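Local coordinates for mannosylglycerate hydrolase MGH1-like glycoside hydrolase domain-containing protein (Thermus thermophilus HB8, PDB 4WVA), which hydrolyses the compatible solute mannosylglycerate to mannose and glycerate, and also splits glucosylglycerate, as a GH63 glycosidase built on an (alpha/alpha)6 barrel, at residues W32-A37 with T102-V107; G42-D47 with A415-R420; H158-G163 with E202-Y207; D247-A252 with E261-I266. All coordinates share one frame; numbering follows the deposited sequence.

Contact 1 of 4, residues W32-A37 with T102-V107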
# COMPACT_ATOMS: atom_id res chain seq x y z
N TRP A 32 -16.49 -8.38 -29.44
CA TRP A 32 -16.38 -7.31 -28.43
C TRP A 32 -15.16 -7.55 -27.54
O TRP A 32 -14.79 -8.68 -27.26
CB TRP A 32 -17.63 -7.29 -27.55
CG TRP A 32 -18.67 -6.30 -27.94
CD1 TRP A 32 -18.91 -5.10 -27.33
CD2 TRP A 32 -19.63 -6.39 -29.00
NE1 TRP A 32 -19.95 -4.46 -27.92
CE2 TRP A 32 -20.42 -5.23 -28.95
CE3 TRP A 32 -19.89 -7.34 -29.99
CZ2 TRP A 32 -21.43 -4.98 -29.86
CZ3 TRP A 32 -20.92 -7.09 -30.89
CH2 TRP A 32 -21.66 -5.93 -30.82
N LEU A 33 -14.53 -6.46 -27.11
CA LEU A 33 -13.27 -6.47 -26.37
C LEU A 33 -13.39 -7.16 -25.01
O LEU A 33 -12.75 -8.21 -24.80
CB LEU A 33 -12.76 -5.04 -26.22
CG LEU A 33 -11.33 -4.78 -25.73
CD1 LEU A 33 -11.04 -3.29 -25.88
CD2 LEU A 33 -11.10 -5.25 -24.30
N TRP A 34 -14.14 -6.59 -24.06
CA TRP A 34 -14.10 -7.25 -22.74
C TRP A 34 -14.83 -8.59 -22.75
O TRP A 34 -14.41 -9.50 -22.06
CB TRP A 34 -14.43 -6.35 -21.51
CG TRP A 34 -15.86 -5.98 -21.23
CD1 TRP A 34 -16.91 -5.86 -22.12
CD2 TRP A 34 -16.38 -5.60 -19.95
NE1 TRP A 34 -18.04 -5.44 -21.45
CE2 TRP A 34 -17.73 -5.29 -20.12
CE3 TRP A 34 -15.82 -5.49 -18.66
CZ2 TRP A 34 -18.54 -4.89 -19.05
CZ3 TRP A 34 -16.62 -5.09 -17.60
CH2 TRP A 34 -17.96 -4.79 -17.81
N ASP A 35 -15.82 -8.75 -23.64
CA ASP A 35 -16.48 -10.03 -23.76
C ASP A 35 -15.48 -11.11 -24.14
O ASP A 35 -15.48 -12.18 -23.55
CB ASP A 35 -17.61 -10.01 -24.81
CG ASP A 35 -18.72 -9.06 -24.46
OD1 ASP A 35 -18.46 -7.82 -24.38
OD2 ASP A 35 -19.87 -9.52 -24.31
N SER A 36 -14.65 -10.84 -25.15
CA SER A 36 -13.72 -11.86 -25.62
C SER A 36 -12.78 -12.28 -24.50
O SER A 36 -12.40 -13.43 -24.40
CB SER A 36 -12.94 -11.41 -26.86
OG SER A 36 -13.68 -11.70 -28.03
N ALA A 37 -12.42 -11.34 -23.62
CA ALA A 37 -11.49 -11.63 -22.55
C ALA A 37 -12.15 -12.62 -21.59
O ALA A 37 -11.54 -13.63 -21.25
CB ALA A 37 -11.07 -10.37 -21.83
N THR A 102 -12.96 2.45 -26.86
CA THR A 102 -12.40 1.26 -26.23
C THR A 102 -13.35 0.66 -25.18
O THR A 102 -14.55 0.96 -25.17
CB THR A 102 -10.99 1.58 -25.68
OG1 THR A 102 -10.29 0.37 -25.34
CG2 THR A 102 -11.01 2.53 -24.50
N GLN A 103 -12.84 -0.24 -24.34
CA GLN A 103 -13.66 -0.91 -23.32
C GLN A 103 -12.73 -1.33 -22.18
O GLN A 103 -11.52 -1.24 -22.32
CB GLN A 103 -14.38 -2.14 -23.89
CG GLN A 103 -15.89 -1.98 -23.97
CD GLN A 103 -16.62 -3.27 -24.34
OE1 GLN A 103 -16.00 -4.30 -24.67
NE2 GLN A 103 -17.93 -3.22 -24.28
N PRO A 104 -13.30 -1.81 -21.06
CA PRO A 104 -12.40 -2.07 -19.93
C PRO A 104 -11.31 -3.11 -20.25
O PRO A 104 -11.61 -4.19 -20.77
CB PRO A 104 -13.36 -2.58 -18.84
CG PRO A 104 -14.67 -1.95 -19.20
CD PRO A 104 -14.70 -2.02 -20.69
N PRO A 105 -10.05 -2.78 -19.92
CA PRO A 105 -8.91 -3.54 -20.42
C PRO A 105 -8.61 -4.75 -19.53
O PRO A 105 -7.56 -4.82 -18.91
CB PRO A 105 -7.79 -2.52 -20.40
CG PRO A 105 -8.14 -1.59 -19.29
CD PRO A 105 -9.63 -1.48 -19.33
N VAL A 106 -9.55 -5.69 -19.46
CA VAL A 106 -9.36 -6.88 -18.64
C VAL A 106 -8.41 -7.88 -19.32
O VAL A 106 -7.98 -8.86 -18.71
CB VAL A 106 -10.72 -7.50 -18.28
CG1 VAL A 106 -11.31 -8.19 -19.46
CG2 VAL A 106 -10.60 -8.50 -17.14
N VAL A 107 -8.02 -7.62 -20.56
CA VAL A 107 -7.34 -8.65 -21.35
C VAL A 107 -5.98 -9.10 -20.75
O VAL A 107 -5.68 -10.29 -20.78
CB VAL A 107 -7.24 -8.29 -22.86
CG1 VAL A 107 -6.45 -7.01 -23.09
CG2 VAL A 107 -6.70 -9.47 -23.65
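Gln-103 reaches from the 102-107 loop to the first turn of helix 33-43 with chi1 (-112°) away from a staggered position and its chain extended beyond CG (chi2 -171°), which together set its carboxamide beside the backbone of Trp-34. There Gln-103 OE1 takes a nearly straight hydrogen bond from Trp-34 N at 3.0 Å. The donor sits above the carbonyl plane, not on a lone pair, and the same oxygen lies 3.1 Å from Trp-34 CD1. On the other branch, Gln-103 NE2 meets the edge of the Trp-32 indole at CD1, 3.7 Å away.

Trp-34 holds its ring in the crowded position between backbone N and carbonyl carbon (chi1 76°), so that the indole lies against Pro-104. Pro-104 CG makes a CH-pi contact over one face, 4.1 Å from the centroid of the six-membered ring. Leu-33, with CG anti to its backbone N, points CD1 at Thr-102 and CD2 at the carbonyl of Pro-104. One turn further along, Ala-37 CB and Val-106 CG1 are pressed together at 3.2 Å, tighter than ordinary van der Waals contact.

Trp-32, Leu-33, Trp-34, Asp-35 and Gln-103 probably all bind substrate, so the hydrogen bond links two parts of that site. Trp-32 occupies the N-cap position of helix 33-43, while Pro-105 packs on helices 121-146 and 235-254, and Val-107 leans on helix 48-62.

Contact 2 of 4, residues G42-D47 with A415-R420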
# COMPACT_ATOMS: atom_id res chain seq x y z
N GLY A 42 -13.60 -19.21 -20.45
CA GLY A 42 -14.48 -20.35 -20.69
C GLY A 42 -13.86 -21.37 -21.62
O GLY A 42 -13.95 -22.58 -21.37
N TRP A 43 -13.21 -20.90 -22.69
CA TRP A 43 -12.59 -21.81 -23.64
C TRP A 43 -11.47 -22.67 -23.03
O TRP A 43 -11.17 -23.76 -23.54
CB TRP A 43 -12.06 -21.05 -24.87
CG TRP A 43 -13.13 -20.60 -25.81
CD1 TRP A 43 -13.44 -19.31 -26.15
CD2 TRP A 43 -14.04 -21.43 -26.55
NE1 TRP A 43 -14.50 -19.28 -27.04
CE2 TRP A 43 -14.87 -20.57 -27.31
CE3 TRP A 43 -14.22 -22.81 -26.65
CZ2 TRP A 43 -15.86 -21.05 -28.16
CZ3 TRP A 43 -15.21 -23.28 -27.49
CH2 TRP A 43 -16.01 -22.41 -28.24
N THR A 44 -10.88 -22.23 -21.92
CA THR A 44 -9.84 -23.04 -21.25
C THR A 44 -10.40 -24.39 -20.79
O THR A 44 -9.64 -25.33 -20.51
CB THR A 44 -9.21 -22.36 -19.99
OG1 THR A 44 -10.19 -22.24 -18.96
CG2 THR A 44 -8.62 -21.01 -20.31
N GLN A 45 -11.72 -24.48 -20.67
CA GLN A 45 -12.40 -25.71 -20.25
C GLN A 45 -12.71 -26.63 -21.43
O GLN A 45 -13.25 -27.72 -21.22
CB GLN A 45 -13.69 -25.36 -19.51
CG GLN A 45 -13.49 -24.56 -18.25
CD GLN A 45 -12.51 -25.24 -17.33
OE1 GLN A 45 -12.83 -26.28 -16.73
NE2 GLN A 45 -11.33 -24.66 -17.20
N VAL A 46 -12.37 -26.19 -22.64
CA VAL A 46 -12.67 -26.91 -23.87
C VAL A 46 -11.40 -27.19 -24.65
O VAL A 46 -11.13 -28.33 -25.04
CB VAL A 46 -13.66 -26.12 -24.77
CG1 VAL A 46 -13.98 -26.85 -26.06
CG2 VAL A 46 -14.95 -25.83 -24.04
N ASP A 47 -10.61 -26.14 -24.88
CA ASP A 47 -9.42 -26.24 -25.69
C ASP A 47 -8.55 -25.01 -25.46
O ASP A 47 -8.97 -23.92 -25.76
CB ASP A 47 -9.82 -26.32 -27.17
CG ASP A 47 -8.64 -26.54 -28.08
OD1 ASP A 47 -8.17 -25.55 -28.69
OD2 ASP A 47 -8.18 -27.71 -28.19
N ALA A 415 -19.62 -19.65 -16.19
CA ALA A 415 -20.14 -20.89 -15.58
C ALA A 415 -19.09 -21.99 -15.65
O ALA A 415 -18.84 -22.68 -14.67
CB ALA A 415 -21.42 -21.35 -16.29
N LEU A 416 -18.47 -22.15 -16.83
CA LEU A 416 -17.42 -23.14 -17.04
C LEU A 416 -16.17 -22.85 -16.22
O LEU A 416 -15.62 -23.74 -15.58
CB LEU A 416 -17.07 -23.21 -18.54
CG LEU A 416 -18.07 -23.94 -19.40
CD1 LEU A 416 -17.90 -23.55 -20.86
CD2 LEU A 416 -17.87 -25.44 -19.23
N PHE A 417 -15.71 -21.61 -16.25
CA PHE A 417 -14.52 -21.26 -15.52
C PHE A 417 -14.70 -21.40 -14.00
O PHE A 417 -13.82 -21.95 -13.31
CB PHE A 417 -14.03 -19.84 -15.88
CG PHE A 417 -12.65 -19.55 -15.39
CD1 PHE A 417 -11.57 -20.21 -15.94
CD2 PHE A 417 -12.45 -18.65 -14.36
CE1 PHE A 417 -10.30 -19.96 -15.49
CE2 PHE A 417 -11.16 -18.41 -13.89
CZ PHE A 417 -10.10 -19.06 -14.46
N TRP A 418 -15.84 -20.96 -13.49
CA TRP A 418 -16.07 -20.92 -12.04
C TRP A 418 -16.20 -22.32 -11.47
O TRP A 418 -15.88 -22.54 -10.30
CB TRP A 418 -17.33 -20.10 -11.72
CG TRP A 418 -17.22 -19.17 -10.58
CD1 TRP A 418 -16.39 -19.26 -9.51
CD2 TRP A 418 -18.01 -18.00 -10.37
NE1 TRP A 418 -16.60 -18.20 -8.65
CE2 TRP A 418 -17.59 -17.42 -9.16
CE3 TRP A 418 -19.02 -17.38 -11.11
CZ2 TRP A 418 -18.17 -16.25 -8.65
CZ3 TRP A 418 -19.58 -16.21 -10.60
CH2 TRP A 418 -19.15 -15.66 -9.38
N THR A 419 -16.61 -23.28 -12.29
CA THR A 419 -16.83 -24.65 -11.84
C THR A 419 -15.70 -25.58 -12.31
O THR A 419 -15.85 -26.80 -12.26
CB THR A 419 -18.20 -25.21 -12.25
OG1 THR A 419 -18.31 -25.22 -13.69
CG2 THR A 419 -19.35 -24.40 -11.64
N ARG A 420 -14.57 -25.02 -12.72
CA ARG A 420 -13.46 -25.84 -13.21
C ARG A 420 -12.88 -26.71 -12.12
O ARG A 420 -12.14 -27.65 -12.48
CB ARG A 420 -12.35 -24.94 -13.78
CG ARG A 420 -11.57 -24.18 -12.73
CD ARG A 420 -10.68 -23.13 -13.41
NE ARG A 420 -9.89 -22.35 -12.47
CZ ARG A 420 -10.35 -21.38 -11.70
NH1 ARG A 420 -11.63 -21.02 -11.73
NH2 ARG A 420 -9.52 -20.73 -10.89
OXT ARG A 420 -13.12 -26.49 -10.92
O HOH W 1 -11.76 -28.38 -15.18
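Van der Waals packing, with no direct hydrogen bond between the segments, joins the 42-47 turn to the C-terminal helix 409-418 and the chain end, about 12 Å from Asp-35 of the probable substrate site. Gln-45, its chain bent at chi2 (-54°), lays CG against Leu-416, 3.8 Å from Leu-416 CB and 3.5 Å from Leu-416 O. The Gln-45 side chain crosses that of Arg-420 at about a right angle, with Gln-45 OE1 3.3 Å from Arg-420 CB. Thr-44 OG1 meets the Phe-417 ring at its edge, 3.9 Å from CD1.

Hydrogen bonds hold groups within each segment, and a water bridges the two. Gln-45 NE2 donates to Thr-44 OG1 in the plane of its own amide, which fixes that group's rotation; Thr-44 OG1 is also bonded to Leu-41 O. The water donates to both Gln-45 OE1 and Arg-420 O, at 2.8 Å each. Arg-420, with CG between backbone N and carbonyl carbon (chi1 72°) and its chain extended to NE, brings NH1 to Phe-417 O at 2.9 Å, the guanidinium face over Phe-417 CZ; NH2 forms a salt bridge to Glu-280 of the second subunit.

Arg-5 bonds Gln-45 OE1, Leu-416 O and Thr-419 OG1, joining both segments to helix 4-15, while Phe-417 packs on helix 356-368 and Thr-44 on helix 48-62.

Contact 3 of 4, residues H158-G163 with E202-Y207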
# COMPACT_ATOMS: atom_id res chain seq x y z
N HIS A 158 -17.08 8.00 -23.63
CA HIS A 158 -18.36 7.47 -24.04
C HIS A 158 -18.81 6.46 -23.00
O HIS A 158 -17.98 5.63 -22.62
CB HIS A 158 -18.22 6.81 -25.42
CG HIS A 158 -19.53 6.65 -26.13
ND1 HIS A 158 -20.54 5.85 -25.64
CD2 HIS A 158 -20.01 7.23 -27.25
CE1 HIS A 158 -21.60 5.95 -26.43
NE2 HIS A 158 -21.29 6.76 -27.43
N PRO A 159 -20.08 6.48 -22.58
CA PRO A 159 -20.56 5.48 -21.61
C PRO A 159 -20.34 4.03 -22.08
O PRO A 159 -20.17 3.12 -21.25
CB PRO A 159 -22.05 5.81 -21.46
CG PRO A 159 -22.39 6.65 -22.66
CD PRO A 159 -21.15 7.43 -22.95
N TRP A 160 -20.35 3.79 -23.39
CA TRP A 160 -20.06 2.46 -23.94
C TRP A 160 -18.71 1.93 -23.48
O TRP A 160 -18.54 0.71 -23.35
CB TRP A 160 -20.12 2.43 -25.48
CG TRP A 160 -21.52 2.32 -26.06
CD1 TRP A 160 -22.57 1.70 -25.48
CD2 TRP A 160 -21.98 2.77 -27.35
NE1 TRP A 160 -23.68 1.76 -26.30
CE2 TRP A 160 -23.34 2.42 -27.45
CE3 TRP A 160 -21.38 3.46 -28.41
CZ2 TRP A 160 -24.12 2.73 -28.57
CZ3 TRP A 160 -22.16 3.79 -29.52
CH2 TRP A 160 -23.50 3.41 -29.59
N GLU A 161 -17.75 2.82 -23.25
CA GLU A 161 -16.40 2.40 -22.87
C GLU A 161 -16.30 1.80 -21.47
O GLU A 161 -15.35 1.06 -21.18
CB GLU A 161 -15.41 3.54 -23.00
CG GLU A 161 -15.31 4.09 -24.40
CD GLU A 161 -14.20 5.09 -24.55
OE1 GLU A 161 -13.36 4.93 -25.45
OE2 GLU A 161 -14.16 6.04 -23.73
N SER A 162 -17.28 2.10 -20.62
CA SER A 162 -17.41 1.46 -19.31
C SER A 162 -17.84 0.00 -19.41
O SER A 162 -17.70 -0.75 -18.45
CB SER A 162 -18.42 2.20 -18.44
OG SER A 162 -19.76 1.99 -18.89
N GLY A 163 -18.40 -0.39 -20.56
CA GLY A 163 -19.06 -1.68 -20.68
C GLY A 163 -20.41 -1.75 -19.98
O GLY A 163 -21.11 -2.76 -20.09
N GLU A 202 -33.56 8.22 -25.22
CA GLU A 202 -32.80 9.40 -24.81
C GLU A 202 -31.34 9.04 -24.57
O GLU A 202 -30.44 9.83 -24.83
CB GLU A 202 -33.41 9.99 -23.53
CG GLU A 202 -34.79 10.63 -23.71
CD GLU A 202 -35.92 9.64 -23.96
OE1 GLU A 202 -35.83 8.46 -23.52
OE2 GLU A 202 -36.90 10.03 -24.62
N ASP A 203 -31.12 7.81 -24.11
CA ASP A 203 -29.75 7.28 -23.99
C ASP A 203 -29.10 7.11 -25.35
O ASP A 203 -28.02 7.66 -25.62
CB ASP A 203 -29.76 5.93 -23.28
CG ASP A 203 -30.33 5.99 -21.90
OD1 ASP A 203 -29.79 6.73 -21.07
OD2 ASP A 203 -31.32 5.31 -21.65
N TYR A 204 -29.74 6.36 -26.24
CA TYR A 204 -29.18 6.17 -27.57
C TYR A 204 -28.95 7.47 -28.34
O TYR A 204 -27.97 7.59 -29.05
CB TYR A 204 -30.00 5.19 -28.42
CG TYR A 204 -29.45 3.78 -28.39
CD1 TYR A 204 -28.67 3.28 -29.42
CD2 TYR A 204 -29.74 2.95 -27.33
CE1 TYR A 204 -28.18 1.98 -29.37
CE2 TYR A 204 -29.25 1.66 -27.26
CZ TYR A 204 -28.49 1.17 -28.28
OH TYR A 204 -28.02 -0.13 -28.20
N ASP A 205 -29.85 8.44 -28.19
CA ASP A 205 -29.66 9.72 -28.86
C ASP A 205 -28.30 10.32 -28.50
O ASP A 205 -27.57 10.80 -29.36
CB ASP A 205 -30.76 10.70 -28.45
CG ASP A 205 -32.09 10.43 -29.14
OD1 ASP A 205 -32.15 9.61 -30.09
OD2 ASP A 205 -33.10 11.05 -28.73
N ARG A 206 -27.97 10.25 -27.22
CA ARG A 206 -26.72 10.79 -26.70
C ARG A 206 -25.52 9.89 -27.01
O ARG A 206 -24.45 10.39 -27.33
CB ARG A 206 -26.90 11.12 -25.21
CG ARG A 206 -27.89 12.26 -25.01
CD ARG A 206 -28.46 12.39 -23.62
NE ARG A 206 -29.28 13.60 -23.56
CZ ARG A 206 -30.52 13.70 -24.02
NH1 ARG A 206 -31.14 12.64 -24.54
NH2 ARG A 206 -31.17 14.87 -23.96
N TYR A 207 -25.69 8.56 -26.99
CA TYR A 207 -24.65 7.66 -27.49
C TYR A 207 -24.23 8.03 -28.93
O TYR A 207 -23.05 8.07 -29.26
CB TYR A 207 -25.08 6.17 -27.45
CG TYR A 207 -25.54 5.57 -26.12
CD1 TYR A 207 -25.25 6.18 -24.89
CD2 TYR A 207 -26.26 4.36 -26.09
CE1 TYR A 207 -25.69 5.62 -23.69
CE2 TYR A 207 -26.71 3.81 -24.90
CZ TYR A 207 -26.42 4.44 -23.70
OH TYR A 207 -26.87 3.88 -22.52
O HOH W 2 -26.18 0.33 -25.69
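With CG anti to the backbone N (chi1 -161°), His-158 swings its imidazole toward helix 201-216, whereas Trp-160 keeps CG anti to its carbonyl carbon (chi1 -81°) and brings its indole over Tyr-207 CB. Tyr-207, also with CG anti to the carbonyl carbon (chi1 -55°), meets both.

The imidazole is gripped at both nitrogens. His-158 NE2 donates to Tyr-207 O at 2.9 Å, in the carbonyl plane and on a lone pair, while His-158 ND1 accepts from Trp-160 N at 3.1 Å. Both partners lie close to the ring plane, so the bonds fix the ring's rotation and leave NE2 as the protonated nitrogen. Trp-160 receives Tyr-207 CB over a face in a CH-pi contact, 4.0 Å from the centroid of its six-membered ring. The Trp-160 and Tyr-207 rings meet obliquely, and Pro-159 CG touches Tyr-207 CE1, 3.6 Å away. At the edge of the indole, a water accepts from Trp-160 NE1 at 2.9 Å and is also hydrogen-bonded to Tyr-204 OH.

This aromatic cluster lies beside the catalytic pocket: Trp-160 packs on Asp-165, probably the proton donor, Tyr-204 OH bonds Arg-198, probably a substrate ligand, and Gly-163 of the same segment probably binds substrate too. The 158-163 segment packs on helix 201-216, where His-158 and Pro-159 also touch Leu-210, and Pro-159 meets Leu-174 of helix 171-175.

Contact 4 of 4, residues D247-A252 with E261-I266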
# COMPACT_ATOMS: atom_id res chain seq x y z
N ASP A 247 -1.02 -7.44 -13.58
CA ASP A 247 -0.82 -8.69 -14.28
C ASP A 247 0.14 -8.57 -15.48
O ASP A 247 0.92 -9.50 -15.74
CB ASP A 247 -2.16 -9.30 -14.67
CG ASP A 247 -2.97 -9.74 -13.46
OD1 ASP A 247 -2.33 -10.14 -12.47
OD2 ASP A 247 -4.20 -9.63 -13.48
N LEU A 248 0.11 -7.43 -16.17
CA LEU A 248 1.05 -7.15 -17.24
C LEU A 248 2.49 -7.05 -16.73
O LEU A 248 3.42 -7.52 -17.40
CB LEU A 248 0.66 -5.87 -17.98
CG LEU A 248 1.40 -5.61 -19.29
CD1 LEU A 248 1.10 -6.69 -20.32
CD2 LEU A 248 1.02 -4.24 -19.81
N TYR A 249 2.66 -6.44 -15.56
CA TYR A 249 3.95 -6.40 -14.88
C TYR A 249 4.50 -7.82 -14.68
O TYR A 249 5.65 -8.12 -14.98
CB TYR A 249 3.83 -5.67 -13.53
CG TYR A 249 5.06 -5.88 -12.67
CD1 TYR A 249 6.16 -5.02 -12.78
CD2 TYR A 249 5.15 -6.94 -11.79
CE1 TYR A 249 7.31 -5.23 -12.04
CE2 TYR A 249 6.30 -7.15 -11.04
CZ TYR A 249 7.37 -6.29 -11.17
OH TYR A 249 8.51 -6.52 -10.41
N ALA A 250 3.66 -8.70 -14.15
CA ALA A 250 4.08 -10.07 -13.88
C ALA A 250 4.51 -10.77 -15.15
O ALA A 250 5.56 -11.40 -15.21
CB ALA A 250 2.98 -10.84 -13.16
N LEU A 251 3.71 -10.62 -16.20
CA LEU A 251 4.09 -11.13 -17.55
C LEU A 251 5.43 -10.59 -18.01
O LEU A 251 6.26 -11.36 -18.48
CB LEU A 251 3.03 -10.80 -18.59
CG LEU A 251 1.80 -11.67 -18.59
CD1 LEU A 251 0.67 -10.97 -19.33
CD2 LEU A 251 2.13 -13.04 -19.21
N ALA A 252 5.64 -9.29 -17.89
CA ALA A 252 6.90 -8.67 -18.28
C ALA A 252 8.08 -9.32 -17.56
O ALA A 252 9.10 -9.65 -18.19
CB ALA A 252 6.89 -7.18 -17.99
N GLU A 261 8.14 1.06 -17.13
CA GLU A 261 7.00 1.87 -17.58
C GLU A 261 5.71 1.44 -16.86
O GLU A 261 4.94 2.26 -16.35
CB GLU A 261 6.83 1.70 -19.08
CG GLU A 261 5.87 2.68 -19.74
CD GLU A 261 5.86 2.58 -21.25
OE1 GLU A 261 5.21 3.44 -21.89
OE2 GLU A 261 6.45 1.64 -21.83
N ILE A 262 5.51 0.13 -16.81
CA ILE A 262 4.33 -0.46 -16.18
C ILE A 262 4.32 -0.17 -14.67
O ILE A 262 3.27 0.09 -14.09
CB ILE A 262 4.28 -1.98 -16.42
CG1 ILE A 262 4.34 -2.33 -17.90
CG2 ILE A 262 3.00 -2.56 -15.83
CD1 ILE A 262 4.69 -3.79 -18.15
N GLU A 263 5.49 -0.22 -14.04
CA GLU A 263 5.58 0.08 -12.62
C GLU A 263 5.03 1.49 -12.31
O GLU A 263 4.33 1.68 -11.31
CB GLU A 263 7.02 -0.03 -12.12
CG GLU A 263 7.63 -1.42 -12.21
CD GLU A 263 9.15 -1.40 -12.20
OE1 GLU A 263 9.74 -0.41 -11.73
OE2 GLU A 263 9.74 -2.38 -12.67
N GLU A 264 5.35 2.45 -13.16
CA GLU A 264 4.83 3.81 -12.97
C GLU A 264 3.31 3.83 -13.08
O GLU A 264 2.64 4.47 -12.26
CB GLU A 264 5.45 4.80 -13.95
CG GLU A 264 6.96 4.63 -14.07
CD GLU A 264 7.71 5.91 -14.36
OE1 GLU A 264 7.07 6.91 -14.78
OE2 GLU A 264 8.95 5.91 -14.15
N TRP A 265 2.75 3.10 -14.04
CA TRP A 265 1.30 3.05 -14.17
C TRP A 265 0.67 2.47 -12.91
O TRP A 265 -0.39 2.93 -12.45
CB TRP A 265 0.85 2.21 -15.38
CG TRP A 265 1.38 2.69 -16.71
CD1 TRP A 265 1.74 3.95 -17.05
CD2 TRP A 265 1.56 1.88 -17.88
NE1 TRP A 265 2.14 3.99 -18.37
CE2 TRP A 265 2.04 2.73 -18.90
CE3 TRP A 265 1.37 0.53 -18.18
CZ2 TRP A 265 2.35 2.26 -20.17
CZ3 TRP A 265 1.67 0.08 -19.44
CH2 TRP A 265 2.16 0.94 -20.43
N ILE A 266 1.29 1.43 -12.39
CA ILE A 266 0.76 0.75 -11.20
C ILE A 266 0.76 1.68 -9.98
O ILE A 266 -0.23 1.78 -9.25
CB ILE A 266 1.60 -0.52 -10.92
CG1 ILE A 266 1.34 -1.57 -12.01
CG2 ILE A 266 1.27 -1.06 -9.54
CD1 ILE A 266 2.25 -2.78 -11.96
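Ile-262 pushes its two branches into different parts of helix 235-254. Its CD1 reaches Leu-248 CG at 3.9 Å and Ala-252 CB at 4.0 Å, residues one turn apart, so the longer branch lies against both. CG2 of Ile-262, anti to its backbone N, rests on Tyr-249 CB at 4.0 Å. From the next turn of helix 260-275, Ile-266 CD1 approaches the same Tyr-249 CB more closely, at 3.6 Å. Tyr-249 has its own CG anti to the backbone N (chi1 167°), which carries the ring alongside Glu-263. There Glu-263 CG lies 3.8 Å from Tyr-249 CE1, and Glu-263 OE2 sits in the ring plane at the edge, also 3.8 Å from Tyr-249 CE1, with the carboxylate and ring planes 66° apart. Leu-248 CD2 comes to the edge of the Trp-265 indole.

The two helices pack antiparallel as a helical hairpin across a short connection, in a protein whose fold is an (alpha/alpha)6 barrel; the local axes approach to 9.6 Å at an angle of 159°. No hydrogen bond crosses between the segments, and the packing is of aliphatic groups with the Tyr-249 ring at one side.

Beyond this shell, the Trp-265 ring stacks on Tyr-143. Leu-248 and Ala-252 also pack on Phe-132 of helix 121-146. On the Tyr-249 side the second subunit contributes partners: Tyr-249 OH is hydrogen-bonded to Thr-151 O of that subunit, and Glu-263 OE1 forms a salt bridge with its Arg-268. Ile-266 packs on Val-271 of the same neighbour.

Overall arrangement
Contact 1 lies about 5 Å from the centre of the chain, and the others are spread around it at 16 to 18 Å between centres. It touches contact 3 directly: Thr-102 N lies 2.9 Å from Glu-161 OE1, probably a hydrogen bond, and Trp-34 CZ2 packs against Gly-163 O at 3.5 Å. Both border the pocket occupied by Tris, which Gly-163 O binds and to which Asp-35 is weakly bonded. Contact 2 shares helix 33-43 with contact 1 but joins its far end to the C-terminus, about 31 Å between centres from contact 3. Contact 4, remote from the annotated sites, meets the second subunit, as does Arg-420 of contact 2.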